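Local coordinates for leucyl aminopeptidase (Trypanosoma brucei brucei, PDB 5NTD), which probably removes amino-terminal residues, leucine among them, from peptides as a dimanganese M17 metalloaminopeptidase that is inhibited by bestatin, at residues G296-L300 with S350-D354; M359-V365 with F478-H482; A372-I376 with T461-E465. The contacts are given in a common frame with arbitrary orientation. Residues are numbered along the deposited sequence.

In the fold
All three contacts lie in the M17 catalytic domain; contacts 1 and 3 are buried, contact 2 partly so. Contact 3 touches contact 1 through Tyr-351 and contact 2 through Phe-478 and Met-359; contacts 1 and 2 do not meet. Strand 364-366 (contact 2) directly precedes helix 374-387 (contact 3) in the chain, and Phe-478 of helix 471-480 packs on Arg-375. Contact 1 packs a leucine on a partly polar loop, with a water bridge and no direct hydrogen bond across, beside a second subunit; contact 2 mixes hydrogen bonds with packing on histidine; in contact 3 one hydrogen bond from Asn-462 joins the segments, while 372-376 binds the metals and bicarbonate and Leu-463 touches the inhibitor.

Contact 1 (G296-L300 with S350-D354); sequences GGLAL and SYRND
Segment 296-300 is a type II' beta turn from Gly-296 to Ala-299, facing the extended, irregular segment 350-354; the contact joins the loop after strand 293-294 to the loop between strands 334-344 and 356-358 in the M17 catalytic domain, near its dimanganese site. The closest CA atoms are those of Leu-298 and Arg-352, 6.5 Å apart. Gly-296 (phi/psi 103/-14) and Gly-297 (67/-148) take positive phi angles that favour glycine; at Gly-296 a CB would strike the O of Ala-299. The turn runs into an inverse gamma turn centred on Ala-299, with a weak hydrogen bond from Leu-300 N to Leu-298 O of 2.9 Å.

Leu-298, rotamer m,t, points toward the loop and supplies the main apolar side chain of the contact: its CG lies 3.7 Å from Ser-350 CB, and its CD1 3.6 Å from Tyr-351 O and 3.9 Å from Arg-352 CA. Asn-353 (chi1 m) packs its ND2 3.8 Å from Leu-298 CB, while its OD1 accepts from Thr-370 N. Tyr-351 (chi1 p) starts away from the turn, and its hydroxyl bonds to Thr-370 O. Arg-352, directed away overall though its CB still touches the turn segment, uses NE in a salt bridge to Glu-343 of the second subunit, whose Ile-346 packs on Leu-298. No direct hydrogen bond crosses the segments; one water bridges them, accepting from Leu-298 N at 3.0 Å and donating to Tyr-351 O at 2.6 Å.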
loop_
_atom_site.group_PDB
_atom_site.type_symbol
_atom_site.label_atom_id
_atom_site.label_comp_id
_atom_site.label_asym_id
_atom_site.label_seq_id
_atom_site.Cartn_x
_atom_site.Cartn_y
_atom_site.Cartn_z
ATOM N N GLY G 296 15.367 -11.093 1.132
ATOM C CA GLY G 296 15.133 -10.088 2.192
ATOM C C GLY G 296 15.271 -10.626 3.610
ATOM O O GLY G 296 15.350 -9.893 4.569
ATOM N N GLY G 297 15.287 -11.948 3.709
ATOM C CA GLY G 297 15.167 -12.629 4.989
ATOM C C GLY G 297 13.755 -12.390 5.565
ATOM O O GLY G 297 12.778 -12.264 4.844
ATOM N N LEU G 298 13.670 -12.334 6.877
ATOM C CA LEU G 298 12.392 -12.113 7.558
ATOM C C LEU G 298 11.703 -10.800 7.082
ATOM O O LEU G 298 10.479 -10.721 7.050
ATOM C CB LEU G 298 12.551 -12.141 9.102
ATOM C CG LEU G 298 12.573 -13.555 9.682
ATOM C CD1 LEU G 298 12.967 -13.514 11.145
ATOM C CD2 LEU G 298 11.225 -14.248 9.558
ATOM N N ALA G 299 12.533 -9.817 6.753
ATOM C CA ALA G 299 12.120 -8.592 6.073
ATOM C C ALA G 299 11.941 -8.900 4.595
ATOM O O ALA G 299 12.632 -8.377 3.721
ATOM C CB ALA G 299 13.133 -7.470 6.272
ATOM N N LEU G 300 10.965 -9.733 4.334
ATOM C CA LEU G 300 10.760 -10.310 3.020
ATOM C C LEU G 300 10.463 -9.250 1.939
ATOM O O LEU G 300 9.600 -8.396 2.107
ATOM C CB LEU G 300 9.634 -11.341 3.070
ATOM C CG LEU G 300 9.396 -12.211 1.832
ATOM C CD1 LEU G 300 10.550 -13.196 1.657
ATOM C CD2 LEU G 300 8.080 -12.969 1.999
ATOM N N SER G 350 16.256 -18.082 10.409
ATOM C CA SER G 350 16.488 -16.692 9.984
ATOM C C SER G 350 16.990 -15.817 11.108
ATOM O O SER G 350 16.427 -15.810 12.199
ATOM C CB SER G 350 15.238 -16.066 9.397
ATOM O OG SER G 350 15.050 -16.436 8.043
ATOM N N TYR G 351 18.040 -15.070 10.839
ATOM C CA TYR G 351 18.380 -13.981 11.727
ATOM C C TYR G 351 17.211 -12.969 11.705
ATOM O O TYR G 351 16.513 -12.828 10.712
ATOM C CB TYR G 351 19.766 -13.359 11.434
ATOM C CG TYR G 351 19.916 -12.313 10.344
ATOM C CD1 TYR G 351 19.453 -12.523 9.047
ATOM C CD2 TYR G 351 20.593 -11.125 10.609
ATOM C CE1 TYR G 351 19.621 -11.554 8.062
ATOM C CE2 TYR G 351 20.769 -10.164 9.634
ATOM C CZ TYR G 351 20.277 -10.384 8.365
ATOM O OH TYR G 351 20.467 -9.400 7.424
ATOM N N ARG G 352 17.001 -12.313 12.824
ATOM C CA ARG G 352 15.765 -11.577 13.045
ATOM C C ARG G 352 15.931 -10.074 13.072
ATOM O O ARG G 352 17.021 -9.556 13.293
ATOM C CB ARG G 352 15.131 -11.965 14.369
ATOM C CG ARG G 352 14.904 -13.445 14.530
ATOM C CD ARG G 352 14.392 -13.680 15.931
ATOM N NE ARG G 352 14.281 -15.106 16.223
ATOM C CZ ARG G 352 15.274 -15.875 16.669
ATOM N NH1 ARG G 352 15.034 -17.147 16.930
ATOM N NH2 ARG G 352 16.488 -15.365 16.911
ATOM N N ASN G 353 14.823 -9.404 12.815
ATOM C CA ASN G 353 14.714 -7.968 13.021
ATOM C C ASN G 353 14.559 -7.706 14.506
ATOM O O ASN G 353 13.457 -7.764 15.040
ATOM C CB ASN G 353 13.516 -7.392 12.256
ATOM C CG ASN G 353 13.563 -7.725 10.782
ATOM O OD1 ASN G 353 14.468 -7.274 10.084
ATOM N ND2 ASN G 353 12.599 -8.488 10.303
ATOM N N ASP G 354 15.686 -7.453 15.153
ATOM C CA ASP G 354 15.875 -7.383 16.664
ATOM C C ASP G 354 17.144 -8.101 17.142
ATOM O O ASP G 354 17.638 -7.818 18.228
ATOM C CB ASP G 354 14.722 -8.015 17.481
ATOM C CG ASP G 354 13.631 -7.044 17.774
ATOM O OD1 ASP G 354 13.818 -5.821 17.571
ATOM O OD2 ASP G 354 12.517 -7.500 18.166
HETATM O O HOH W 1 16.296 -13.154 8.134
#

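Contact 2 (M359-V365 with F478-H482); sequences MKSGKTV and FITTH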
loop_
_atom_site.group_PDB
_atom_site.type_symbol
_atom_site.label_atom_id
_atom_site.label_comp_id
_atom_site.label_asym_id
_atom_site.label_seq_id
_atom_site.Cartn_x
_atom_site.Cartn_y
_atom_site.Cartn_z
ATOM N N MET G 359 29.974 -9.041 15.478
ATOM C CA MET G 359 30.740 -9.051 14.224
ATOM C C MET G 359 32.165 -9.545 14.506
ATOM O O MET G 359 32.623 -9.528 15.638
ATOM C CB MET G 359 30.814 -7.648 13.616
ATOM C CG MET G 359 29.448 -7.018 13.282
ATOM S SD MET G 359 28.696 -7.764 11.823
ATOM C CE MET G 359 29.699 -6.999 10.545
ATOM N N LYS G 360 32.837 -9.990 13.466
ATOM C CA LYS G 360 34.259 -10.387 13.578
ATOM C C LYS G 360 35.127 -9.258 14.091
ATOM O O LYS G 360 36.034 -9.474 14.877
ATOM C CB LYS G 360 34.811 -10.868 12.261
ATOM C CG LYS G 360 36.242 -11.383 12.358
ATOM C CD LYS G 360 36.353 -12.612 13.215
ATOM C CE LYS G 360 37.839 -12.964 13.386
ATOM N NZ LYS G 360 38.016 -14.203 14.188
ATOM N N SER G 361 34.770 -8.040 13.741
ATOM C CA SER G 361 35.426 -6.841 14.286
ATOM C C SER G 361 35.332 -6.690 15.807
ATOM O O SER G 361 35.997 -5.839 16.380
ATOM C CB SER G 361 34.855 -5.590 13.643
ATOM O OG SER G 361 33.521 -5.349 14.094
ATOM N N GLY G 362 34.440 -7.436 16.431
ATOM C CA GLY G 362 34.126 -7.296 17.890
ATOM C C GLY G 362 32.978 -6.333 18.188
ATOM O O GLY G 362 32.495 -6.239 19.312
ATOM N N LYS G 363 32.596 -5.557 17.183
ATOM C CA LYS G 363 31.499 -4.601 17.337
ATOM C C LYS G 363 30.181 -5.289 17.184
ATOM O O LYS G 363 30.066 -6.273 16.437
ATOM C CB LYS G 363 31.619 -3.493 16.339
ATOM C CG LYS G 363 32.800 -2.608 16.660
ATOM C CD LYS G 363 32.907 -1.433 15.747
ATOM C CE LYS G 363 34.182 -0.700 16.047
ATOM N NZ LYS G 363 34.399 0.340 15.009
ATOM N N THR G 364 29.202 -4.815 17.941
ATOM C CA THR G 364 27.860 -5.439 17.950
ATOM C C THR G 364 26.904 -4.627 17.107
ATOM O O THR G 364 26.963 -3.405 17.081
ATOM C CB THR G 364 27.288 -5.636 19.354
ATOM O OG1 THR G 364 27.275 -4.380 20.040
ATOM C CG2 THR G 364 28.097 -6.662 20.128
ATOM N N VAL G 365 26.083 -5.359 16.381
ATOM C CA VAL G 365 25.157 -4.796 15.391
ATOM C C VAL G 365 23.751 -5.250 15.712
ATOM O O VAL G 365 23.447 -6.424 15.726
ATOM C CB VAL G 365 25.513 -5.224 13.969
ATOM C CG1 VAL G 365 24.472 -4.734 12.970
ATOM C CG2 VAL G 365 26.877 -4.669 13.584
ATOM N N PHE G 478 28.748 2.212 7.165
ATOM C CA PHE G 478 28.555 1.035 8.020
ATOM C C PHE G 478 29.744 0.076 7.861
ATOM O O PHE G 478 30.313 -0.428 8.825
ATOM C CB PHE G 478 27.261 0.289 7.696
ATOM C CG PHE G 478 27.081 -0.962 8.497
ATOM C CD1 PHE G 478 27.691 -2.144 8.116
ATOM C CD2 PHE G 478 26.321 -0.955 9.660
ATOM C CE1 PHE G 478 27.540 -3.299 8.871
ATOM C CE2 PHE G 478 26.168 -2.110 10.425
ATOM C CZ PHE G 478 26.768 -3.279 10.032
ATOM N N ILE G 479 30.058 -0.181 6.616
ATOM C CA ILE G 479 31.142 -1.117 6.256
ATOM C C ILE G 479 32.477 -0.641 6.865
ATOM O O ILE G 479 33.202 -1.429 7.430
ATOM C CB ILE G 479 31.287 -1.248 4.741
ATOM C CG1 ILE G 479 30.030 -1.871 4.147
ATOM C CG2 ILE G 479 32.498 -2.107 4.416
ATOM C CD1 ILE G 479 29.905 -1.679 2.643
ATOM N N THR G 480 32.723 0.666 6.815
ATOM C CA THR G 480 33.982 1.240 7.323
ATOM C C THR G 480 34.172 1.033 8.828
ATOM O O THR G 480 35.291 0.883 9.285
ATOM C CB THR G 480 34.182 2.733 7.003
ATOM O OG1 THR G 480 33.227 3.532 7.690
ATOM C CG2 THR G 480 34.056 2.955 5.524
ATOM N N THR G 481 33.075 0.981 9.575
ATOM C CA THR G 481 33.159 0.798 11.032
ATOM C C THR G 481 33.773 -0.561 11.393
ATOM O O THR G 481 34.196 -0.758 12.521
ATOM C CB THR G 481 31.806 0.910 11.754
ATOM O OG1 THR G 481 30.966 -0.206 11.411
ATOM C CG2 THR G 481 31.115 2.237 11.425
ATOM N N HIS G 482 33.802 -1.467 10.435
ATOM C CA HIS G 482 34.371 -2.815 10.655
ATOM C C HIS G 482 35.764 -3.046 10.042
ATOM O O HIS G 482 36.283 -4.147 10.029
ATOM C CB HIS G 482 33.389 -3.845 10.181
ATOM C CG HIS G 482 32.077 -3.697 10.858
ATOM N ND1 HIS G 482 31.899 -3.970 12.204
ATOM C CD2 HIS G 482 30.905 -3.192 10.414
ATOM C CE1 HIS G 482 30.658 -3.688 12.541
ATOM N NE2 HIS G 482 30.030 -3.223 11.473
#
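Phe-478, in the last part of helix 471-480, opens the second segment by placing its ring against the strand residue Val-365, with CZ 3.8 Å from Val-365 CG2; a flat aromatic suits this buried apolar spot. Its carbonyl O accepts from Thr-481 OG1 at 2.7 Å, so the threonine hydroxyl folds back on the helix. The carbonyl O of Thr-481 accepts from Lys-363 NZ at 2.7 Å; Lys-363, extended beyond chi1 (chi2 to chi4 all t), makes a bond that suits a long side chain at the partly exposed margin.

His-482 follows as the hub. Its ND1 and Ser-361 OG form a 2.8 Å hydrogen bond in which either may be the donor. Ser-361 belongs to the type I beta turn from Met-359 to Gly-362, and its OG also accepts from Lys-363 N at 3.2 Å, making an ST turn. Gly-362, at phi 92°, adopts a conformation that calls for glycine. Over one face of the imidazole lies Met-359 CE, 3.8 Å from the centroid of the His-482 ring and 5° off its normal, a clear CH-pi contact from a flexible thioether.

The contact thus joins the hairpin between strands 356-358 and 364-366 to the C-terminal end of helix 471-480, with Met-460 of the adjoining strand 460-461 and Asp-380 and Phe-383 of helix 374-387 bordering it.

Contact 3 (A372-I376 with T461-E465); sequences AEGRI and TNLME. With MN (manganese (II) ion), chain B; MN (manganese (II) ion), chain C; BES (2-(3-amino-2-hydroxy-4-phenyl-butyrylamino)-4-methyl-pentanoic acid), chain D; BCT (bicarbonate ion), chain E.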
loop_
_atom_site.group_PDB
_atom_site.type_symbol
_atom_site.label_atom_id
_atom_site.label_comp_id
_atom_site.label_asym_id
_atom_site.label_seq_id
_atom_site.Cartn_x
_atom_site.Cartn_y
_atom_site.Cartn_z
ATOM N N ALA G 372 18.803 -5.471 4.841
ATOM C CA ALA G 372 20.117 -4.780 4.817
ATOM C C ALA G 372 21.254 -5.735 5.247
ATOM O O ALA G 372 21.978 -5.501 6.221
ATOM C CB ALA G 372 20.101 -3.530 5.677
ATOM N N GLU G 373 21.348 -6.809 4.494
ATOM C CA GLU G 373 22.252 -7.943 4.787
ATOM C C GLU G 373 23.664 -7.731 4.251
ATOM O O GLU G 373 24.631 -8.229 4.792
ATOM C CB GLU G 373 21.675 -9.235 4.221
ATOM C CG GLU G 373 21.904 -9.547 2.720
ATOM C CD GLU G 373 21.192 -8.664 1.704
ATOM O OE1 GLU G 373 21.680 -8.574 0.517
ATOM O OE2 GLU G 373 20.098 -8.064 2.044
ATOM N N GLY G 374 23.743 -7.002 3.164
ATOM C CA GLY G 374 24.967 -6.875 2.401
ATOM C C GLY G 374 26.034 -6.200 3.205
ATOM O O GLY G 374 27.173 -6.645 3.260
ATOM N N ARG G 375 25.659 -5.120 3.851
ATOM C CA ARG G 375 26.612 -4.355 4.612
ATOM C C ARG G 375 27.163 -5.167 5.775
ATOM O O ARG G 375 28.304 -4.987 6.201
ATOM C CB ARG G 375 25.992 -3.037 5.085
ATOM C CG ARG G 375 24.959 -3.200 6.170
ATOM C CD ARG G 375 24.152 -1.924 6.321
ATOM N NE ARG G 375 23.304 -1.697 5.144
ATOM C CZ ARG G 375 22.638 -0.576 4.914
ATOM N NH1 ARG G 375 22.720 0.436 5.771
ATOM N NH2 ARG G 375 21.939 -0.449 3.830
ATOM N N ILE G 376 26.328 -6.054 6.301
ATOM C CA ILE G 376 26.736 -6.925 7.435
ATOM C C ILE G 376 27.801 -7.928 6.985
ATOM O O ILE G 376 28.834 -8.127 7.584
ATOM C CB ILE G 376 25.527 -7.674 8.016
ATOM C CG1 ILE G 376 24.606 -6.666 8.735
ATOM C CG2 ILE G 376 25.979 -8.766 8.961
ATOM C CD1 ILE G 376 23.300 -7.239 9.200
ATOM N N THR G 461 23.294 0.075 14.862
ATOM C CA THR G 461 22.278 -0.646 14.057
ATOM C C THR G 461 22.859 -0.947 12.660
ATOM O O THR G 461 23.935 -0.491 12.318
ATOM C CB THR G 461 21.005 0.180 13.865
ATOM O OG1 THR G 461 21.321 1.329 13.069
ATOM C CG2 THR G 461 20.437 0.632 15.221
ATOM N N ASN G 462 22.144 -1.748 11.889
ATOM C CA ASN G 462 22.457 -1.960 10.477
ATOM C C ASN G 462 21.639 -1.119 9.498
ATOM O O ASN G 462 21.688 -1.341 8.302
ATOM C CB ASN G 462 22.325 -3.429 10.103
ATOM C CG ASN G 462 20.910 -3.841 9.835
ATOM O OD1 ASN G 462 19.975 -3.436 10.538
ATOM N ND2 ASN G 462 20.736 -4.707 8.850
ATOM N N LEU G 463 20.847 -0.202 10.018
ATOM C CA LEU G 463 19.993 0.609 9.173
ATOM C C LEU G 463 19.819 1.985 9.732
ATOM O O LEU G 463 19.599 2.181 10.905
ATOM C CB LEU G 463 18.622 -0.031 8.989
ATOM C CG LEU G 463 17.716 0.605 7.911
ATOM C CD1 LEU G 463 18.245 0.295 6.529
ATOM C CD2 LEU G 463 16.283 0.134 7.997
ATOM N N MET G 464 19.844 2.942 8.837
ATOM C CA MET G 464 19.681 4.378 9.182
ATOM C C MET G 464 18.308 4.655 9.802
ATOM O O MET G 464 17.318 4.159 9.334
ATOM C CB MET G 464 19.817 5.263 7.958
ATOM C CG MET G 464 21.088 5.047 7.161
ATOM S SD MET G 464 20.626 4.902 5.411
ATOM C CE MET G 464 20.322 3.109 5.482
ATOM N N GLU G 465 18.307 5.445 10.854
ATOM C CA GLU G 465 17.078 5.986 11.447
ATOM C C GLU G 465 16.287 6.784 10.402
ATOM O O GLU G 465 15.102 6.597 10.251
ATOM C CB GLU G 465 17.400 6.870 12.666
ATOM C CG GLU G 465 16.220 7.541 13.384
ATOM C CD GLU G 465 15.107 6.574 13.799
ATOM O OE1 GLU G 465 15.370 5.375 14.019
ATOM O OE2 GLU G 465 13.938 7.007 13.893
HETATM MN MN MN B . 21.118 -7.649 -1.118
HETATM MN MN MN C . 18.755 -7.094 0.952
HETATM N N2 BES D . 20.584 -6.412 -2.626
HETATM C C1 BES D . 19.739 -5.288 -2.230
HETATM C C6 BES D . 20.031 -3.989 -3.022
HETATM C C7 BES D . 19.400 -3.843 -4.380
HETATM C C8 BES D . 19.999 -4.391 -5.506
HETATM C C12 BES D . 18.234 -3.107 -4.543
HETATM C C9 BES D . 19.421 -4.245 -6.764
HETATM C C11 BES D . 17.646 -2.961 -5.809
HETATM C C10 BES D . 18.233 -3.535 -6.921
HETATM C C2 BES D . 19.956 -5.096 -0.713
HETATM O O2 BES D . 20.297 -6.323 0.003
HETATM C C3 BES D . 18.673 -4.584 -0.129
HETATM O O3 BES D . 17.880 -5.488 0.226
HETATM N N1 BES D . 18.611 -3.246 -0.036
HETATM C C4 BES D . 17.508 -2.496 0.488
HETATM C C13 BES D . 17.668 -2.222 1.980
HETATM C C14 BES D . 16.390 -1.774 2.688
HETATM C C15 BES D . 15.117 -2.558 2.392
HETATM C C16 BES D . 16.592 -1.851 4.182
HETATM C C5 BES D . 17.395 -1.172 -0.188
HETATM O O1 BES D . 16.264 -0.773 -0.465
HETATM O O4 BES D . 18.410 -0.516 -0.438
HETATM C C BCT E . 22.309 -3.824 2.345
HETATM O O1 BCT E . 22.272 -5.072 1.826
HETATM O O2 BCT E . 23.070 -3.485 3.252
HETATM O O3 BCT E . 21.503 -2.957 1.927
#
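Ala-372 begins the first segment by offering its carbonyl O to Asn-462 ND2 at 3.0 Å, the one hydrogen bond between the two segments. The asparagine amide ties together several backbone groups, since its ND2 also donates to Asn-369 O and its OD1 accepts from Ile-368 N. The methyl of Ala-372 points toward the loop, its CB 3.4 Å from Asn-462 ND2 and 4.3 Å from Leu-463 CD1.

Glu-373 turns away from segment 461-465 and bridges the two manganese ions: OE1 binds the chain B ion and OE2 the chain C ion, each at 2.0 Å. Lys-289, Asp-294, Asp-312 and Asp-371 complete the protein ligands of the pair. At Gly-374 a CB would clash with the bicarbonate, whose O1 accepts a hydrogen bond from Gly-374 N at 2.8 Å.

Arg-375, in the first turn of helix 374-387, holds the same anion with its backbone N (3.1 Å to bicarbonate O2) and with NE (2.6 Å to O2), while NH2 reaches O3 at 3.2 Å. Its CD rests 3.2 Å from Asn-462 O, and Met-464 CE lies 3.6 Å from NH1 at the guanidinium edge. Ile-376 closes the row with CD1 3.6 Å from Asn-462 ND2.

Bestatin O2 bridges both metals, and Leu-463 CD1 touches bestatin C16 at 3.6 Å. The bicarbonate, probably from the crystallisation liquor, occupies the site where a bicarbonate general base has been proposed for this family. Segment 372-376 supplies the bridging carboxylate and binds the anion, and so places both beside the metal-bound inhibitor, with Leu-463 at the wall of the inhibitor pocket and Asn-462 fixing the backbone just before the metal ligand Glu-373.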